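Local atomic coordinates of putative curved DNA-binding protein (Chaetomium thermophilum var. thermophilum DSM 1495, PDB entry 4IPA), a protein that is an Arx1 homologue with a methionine-aminopeptidase-like fold of the M24 family, linked to ribosome biogenesis and possibly able to bind DNA. Residues D208-F220 against V250-V264. Sequence-based numbering, arbitrary orientation.
Sequences DCNIIESTTSWLF and VWGVEVGCSLGSGKV
Asn210 pairs with Ser258, and Trp218 with Gly252, in two antiparallel runs whose register slips by two residues where a type II turn, Ile212 to Thr215, interrupts the pairing. A further backbone hydrogen bond, Glu213 N to Gly262 O at 2.9 Å, is nearly straight; Gly262, with positive phi and Ile211 O close by, has no room for a CB. Beyond the backbone bonds, Asn210 ND2 reaches Gly260 O at 2.9 Å, nearly straight and in the plane of its amide, tying the strand to the bend after 250-258.

Between the two paired runs, a side chain and waters make polar links across the strands. Ser217 CB points toward 250-258, and with OG anti to the carbonyl carbon (chi1 -62°) the short hydroxyl accepts from Glu254 N at 3.0 Å; a water joins Ser217 OG to Glu254 O. Another water links Thr215 OG1 to the carboxylate of Glu254, which also pairs with Arg344.

Lys263 NZ approaches Glu213 OE2 from above the carboxylate plane at 3.0 Å, a salt bridge. Were Glu213 an alanine, the Lys263 ammonium would probably lose this mate and its bent chain be freer to turn.

Leu219 CD1 sits over the five-membered ring of Trp251, 4.1 Å from its centroid, a CH-pi contact. The Phe220 ring packs on backbone, Gly252 N over one face near the rim and CZ 3.4 Å from Gly252 CA, where any side chain would collide.

Both strands are neighbours in a five-stranded antiparallel sheet, consistent with the M24 fold: 230-232 flanks 210-220, 342-352 flanks 250-258, and helix 148-167 packs against Val253, Val255 and Cys257.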
loop_
_atom_site.group_PDB
_atom_site.type_symbol
_atom_site.label_atom_id
_atom_site.label_comp_id
_atom_site.label_asym_id
_atom_site.label_seq_id
_atom_site.Cartn_x
_atom_site.Cartn_y
_atom_site.Cartn_z
ATOM N N ASP A 208 5.997 -10.027 19.503
ATOM C CA ASP A 208 6.768 -8.920 20.064
ATOM C C ASP A 208 7.067 -7.816 19.033
ATOM O O ASP A 208 8.115 -7.159 19.074
ATOM C CB ASP A 208 8.060 -9.429 20.730
ATOM C CG ASP A 208 7.782 -10.304 21.954
ATOM O OD1 ASP A 208 6.660 -10.250 22.495
ATOM O OD2 ASP A 208 8.688 -11.041 22.384
ATOM N N CYS A 209 6.140 -7.610 18.107
ATOM C CA CYS A 209 6.246 -6.480 17.194
ATOM C C CYS A 209 5.145 -5.472 17.480
ATOM O O CYS A 209 4.255 -5.736 18.288
ATOM C CB CYS A 209 6.157 -6.957 15.761
ATOM S SG CYS A 209 7.586 -7.907 15.305
ATOM N N ASN A 210 5.214 -4.315 16.831
ATOM C CA ASN A 210 4.160 -3.324 16.993
ATOM C C ASN A 210 3.554 -2.891 15.656
ATOM O O ASN A 210 4.250 -2.829 14.631
ATOM C CB ASN A 210 4.683 -2.112 17.758
ATOM C CG ASN A 210 4.875 -2.396 19.227
ATOM O OD1 ASN A 210 3.905 -2.562 19.953
ATOM N ND2 ASN A 210 6.132 -2.434 19.679
ATOM N N ILE A 211 2.263 -2.579 15.674
ATOM C CA ILE A 211 1.602 -2.041 14.489
ATOM C C ILE A 211 2.136 -0.644 14.239
ATOM O O ILE A 211 2.279 0.142 15.175
ATOM C CB ILE A 211 0.058 -1.954 14.674
ATOM C CG1 ILE A 211 -0.544 -3.349 14.830
ATOM C CG2 ILE A 211 -0.595 -1.248 13.478
ATOM C CD1 ILE A 211 -0.349 -4.190 13.633
ATOM N N ILE A 212 2.408 -0.313 12.982
ATOM C CA ILE A 212 2.804 1.055 12.665
ATOM C C ILE A 212 1.664 2.081 12.824
ATOM O O ILE A 212 0.627 2.021 12.152
ATOM C CB ILE A 212 3.419 1.159 11.281
ATOM C CG1 ILE A 212 4.632 0.226 11.173
ATOM C CG2 ILE A 212 3.802 2.598 10.990
ATOM C CD1 ILE A 212 5.123 0.083 9.727
ATOM N N GLU A 213 1.865 3.017 13.736
ATOM C CA GLU A 213 0.874 4.042 14.018
ATOM C C GLU A 213 0.235 4.660 12.769
ATOM O O GLU A 213 0.938 5.108 11.866
ATOM C CB GLU A 213 1.526 5.156 14.821
ATOM C CG GLU A 213 1.445 4.975 16.304
ATOM C CD GLU A 213 1.599 6.303 17.037
ATOM O OE1 GLU A 213 2.228 7.241 16.469
ATOM O OE2 GLU A 213 1.077 6.409 18.171
ATOM N N SER A 214 -1.097 4.671 12.737
ATOM C CA SER A 214 -1.864 5.381 11.718
ATOM C C SER A 214 -1.762 4.767 10.335
ATOM O O SER A 214 -1.996 5.447 9.336
ATOM C CB SER A 214 -1.482 6.870 11.660
ATOM O OG SER A 214 -1.845 7.541 12.861
ATOM N N THR A 215 -1.405 3.490 10.273
ATOM C CA THR A 215 -1.468 2.751 9.020
ATOM C C THR A 215 -2.910 2.746 8.527
ATOM O O THR A 215 -3.800 2.295 9.222
ATOM C CB THR A 215 -0.953 1.318 9.210
ATOM O OG1 THR A 215 0.449 1.380 9.496
ATOM C CG2 THR A 215 -1.183 0.478 7.960
ATOM N N THR A 216 -3.137 3.268 7.334
ATOM C CA THR A 216 -4.490 3.575 6.898
ATOM C C THR A 216 -4.914 2.767 5.677
ATOM O O THR A 216 -4.176 2.672 4.698
ATOM C CB THR A 216 -4.617 5.078 6.551
ATOM O OG1 THR A 216 -4.225 5.861 7.680
ATOM C CG2 THR A 216 -6.067 5.438 6.156
ATOM N N SER A 217 -6.109 2.193 5.744
ATOM C CA SER A 217 -6.754 1.597 4.579
ATOM C C SER A 217 -7.799 2.553 4.003
ATOM O O SER A 217 -8.547 3.179 4.736
ATOM C CB SER A 217 -7.372 0.260 4.969
ATOM O OG SER A 217 -6.351 -0.630 5.408
ATOM N N TRP A 218 -7.839 2.681 2.687
ATOM C CA TRP A 218 -8.713 3.670 2.053
ATOM C C TRP A 218 -9.703 3.046 1.084
ATOM O O TRP A 218 -9.366 2.137 0.328
ATOM C CB TRP A 218 -7.905 4.669 1.238
ATOM C CG TRP A 218 -7.043 5.610 1.989
ATOM C CD1 TRP A 218 -5.728 5.452 2.284
ATOM C CD2 TRP A 218 -7.418 6.896 2.498
ATOM N NE1 TRP A 218 -5.256 6.549 2.967
ATOM C CE2 TRP A 218 -6.275 7.455 3.108
ATOM C CE3 TRP A 218 -8.611 7.625 2.506
ATOM C CZ2 TRP A 218 -6.284 8.708 3.713
ATOM C CZ3 TRP A 218 -8.623 8.880 3.111
ATOM C CH2 TRP A 218 -7.466 9.404 3.704
ATOM N N LEU A 219 -10.915 3.578 1.087
ATOM C CA LEU A 219 -11.866 3.292 0.041
ATOM C C LEU A 219 -11.299 3.828 -1.271
ATOM O O LEU A 219 -10.765 4.928 -1.310
ATOM C CB LEU A 219 -13.196 3.984 0.358
ATOM C CG LEU A 219 -14.371 3.700 -0.577
ATOM C CD1 LEU A 219 -14.810 2.240 -0.462
ATOM C CD2 LEU A 219 -15.541 4.636 -0.271
ATOM N N PHE A 220 -11.382 3.045 -2.336
ATOM C CA PHE A 220 -11.047 3.548 -3.669
ATOM C C PHE A 220 -12.349 3.855 -4.420
ATOM O O PHE A 220 -13.409 3.292 -4.117
ATOM C CB PHE A 220 -10.247 2.529 -4.498
ATOM C CG PHE A 220 -8.835 2.277 -4.009
ATOM C CD1 PHE A 220 -8.342 2.899 -2.870
ATOM C CD2 PHE A 220 -8.000 1.414 -4.711
ATOM C CE1 PHE A 220 -7.038 2.661 -2.425
ATOM C CE2 PHE A 220 -6.692 1.173 -4.279
ATOM C CZ PHE A 220 -6.210 1.800 -3.127
ATOM N N VAL A 250 -14.557 -1.071 -3.192
ATOM C CA VAL A 250 -13.158 -1.461 -3.364
ATOM C C VAL A 250 -12.234 -0.700 -2.390
ATOM O O VAL A 250 -12.330 0.532 -2.238
ATOM C CB VAL A 250 -12.683 -1.299 -4.819
ATOM C CG1 VAL A 250 -11.185 -1.522 -4.907
ATOM C CG2 VAL A 250 -13.423 -2.275 -5.718
ATOM N N TRP A 251 -11.342 -1.446 -1.733
ATOM C CA TRP A 251 -10.423 -0.880 -0.754
ATOM C C TRP A 251 -8.950 -1.172 -1.049
ATOM O O TRP A 251 -8.587 -2.256 -1.519
ATOM C CB TRP A 251 -10.719 -1.445 0.628
ATOM C CG TRP A 251 -11.937 -0.932 1.282
ATOM C CD1 TRP A 251 -13.228 -1.284 1.002
ATOM C CD2 TRP A 251 -11.995 -0.007 2.374
ATOM N NE1 TRP A 251 -14.086 -0.614 1.829
ATOM C CE2 TRP A 251 -13.359 0.169 2.695
ATOM C CE3 TRP A 251 -11.024 0.684 3.121
ATOM C CZ2 TRP A 251 -13.787 1.011 3.724
ATOM C CZ3 TRP A 251 -11.439 1.520 4.142
ATOM C CH2 TRP A 251 -12.819 1.677 4.437
ATOM N N GLY A 252 -8.099 -0.201 -0.731
ATOM C CA GLY A 252 -6.671 -0.443 -0.639
ATOM C C GLY A 252 -6.355 -0.768 0.814
ATOM O O GLY A 252 -6.300 0.114 1.667
ATOM N N VAL A 253 -6.171 -2.049 1.110
ATOM C CA VAL A 253 -5.996 -2.475 2.484
ATOM C C VAL A 253 -4.516 -2.604 2.842
ATOM O O VAL A 253 -3.786 -3.400 2.222
ATOM C CB VAL A 253 -6.679 -3.836 2.745
ATOM C CG1 VAL A 253 -6.434 -4.271 4.201
ATOM C CG2 VAL A 253 -8.191 -3.770 2.419
ATOM N N GLU A 254 -4.087 -1.821 3.835
ATOM C CA GLU A 254 -2.689 -1.804 4.265
ATOM C C GLU A 254 -2.506 -2.181 5.726
ATOM O O GLU A 254 -3.269 -1.745 6.608
ATOM C CB GLU A 254 -2.032 -0.436 4.037
ATOM C CG GLU A 254 -0.518 -0.467 4.313
ATOM C CD GLU A 254 0.194 0.868 4.142
ATOM O OE1 GLU A 254 -0.338 1.759 3.455
ATOM O OE2 GLU A 254 1.306 1.023 4.705
ATOM N N VAL A 255 -1.484 -2.998 5.969
ATOM C CA VAL A 255 -0.976 -3.222 7.321
ATOM C C VAL A 255 0.528 -3.001 7.363
ATOM O O VAL A 255 1.228 -3.254 6.372
ATOM C CB VAL A 255 -1.262 -4.644 7.838
ATOM C CG1 VAL A 255 -2.765 -4.876 7.938
ATOM C CG2 VAL A 255 -0.583 -5.701 6.954
ATOM N N GLY A 256 1.015 -2.541 8.513
ATOM C CA GLY A 256 2.441 -2.428 8.743
ATOM C C GLY A 256 2.872 -2.772 10.166
ATOM O O GLY A 256 2.204 -2.448 11.154
ATOM N N CYS A 257 4.012 -3.438 10.274
ATOM C CA CYS A 257 4.552 -3.764 11.581
ATOM C C CYS A 257 5.979 -3.276 11.724
ATOM O O CYS A 257 6.657 -2.953 10.743
ATOM C CB CYS A 257 4.472 -5.260 11.835
ATOM S SG CYS A 257 2.802 -5.820 12.137
ATOM N N SER A 258 6.427 -3.208 12.961
ATOM C CA SER A 258 7.743 -2.697 13.255
ATOM C C SER A 258 8.384 -3.579 14.305
ATOM O O SER A 258 7.694 -4.101 15.191
ATOM C CB SER A 258 7.621 -1.260 13.774
ATOM O OG SER A 258 8.851 -0.782 14.257
ATOM N N LEU A 259 9.697 -3.766 14.194
ATOM C CA LEU A 259 10.449 -4.418 15.258
ATOM C C LEU A 259 10.647 -3.449 16.424
ATOM O O LEU A 259 11.046 -3.853 17.514
ATOM C CB LEU A 259 11.784 -4.975 14.749
ATOM C CG LEU A 259 11.717 -6.420 14.251
ATOM C CD1 LEU A 259 12.997 -6.811 13.530
ATOM C CD2 LEU A 259 11.407 -7.396 15.404
ATOM N N GLY A 260 10.349 -2.173 16.195
ATOM C CA GLY A 260 10.401 -1.168 17.242
ATOM C C GLY A 260 9.025 -0.859 17.795
ATOM O O GLY A 260 8.147 -1.709 17.765
ATOM N N SER A 261 8.832 0.368 18.275
ATOM C CA SER A 261 7.599 0.769 18.941
ATOM C C SER A 261 6.422 0.928 17.975
ATOM O O SER A 261 5.260 1.010 18.388
ATOM C CB SER A 261 7.815 2.101 19.672
ATOM O OG SER A 261 9.062 2.127 20.337
ATOM N N GLY A 262 6.714 0.992 16.690
ATOM C CA GLY A 262 5.670 1.276 15.728
ATOM C C GLY A 262 5.340 2.756 15.726
ATOM O O GLY A 262 4.274 3.151 15.266
ATOM N N LYS A 263 6.256 3.579 16.239
ATOM C CA LYS A 263 6.092 5.023 16.151
ATOM C C LYS A 263 6.736 5.555 14.884
ATOM O O LYS A 263 7.677 4.966 14.343
ATOM C CB LYS A 263 6.665 5.740 17.376
ATOM C CG LYS A 263 5.605 6.193 18.373
ATOM C CD LYS A 263 4.796 5.031 18.875
ATOM C CE LYS A 263 4.236 5.291 20.276
ATOM N NZ LYS A 263 3.175 6.339 20.325
ATOM N N VAL A 264 6.223 6.680 14.417
ATOM C CA VAL A 264 6.612 7.220 13.132
ATOM C C VAL A 264 7.319 8.554 13.365
ATOM O O VAL A 264 6.962 9.307 14.270
ATOM C CB VAL A 264 5.369 7.379 12.229
ATOM C CG1 VAL A 264 5.651 8.278 11.037
ATOM C CG2 VAL A 264 4.886 6.020 11.780
HETATM O O HOH W 1 8.914 -4.568 19.307
HETATM O O HOH W 2 -5.045 -0.030 7.779
HETATM O O HOH W 3 2.312 0.725 7.517
HETATM O O HOH W 4 -0.837 4.131 5.724
HETATM O O HOH W 5 -2.382 3.247 2.591
HETATM O O HOH W 6 -15.517 1.478 -3.944
#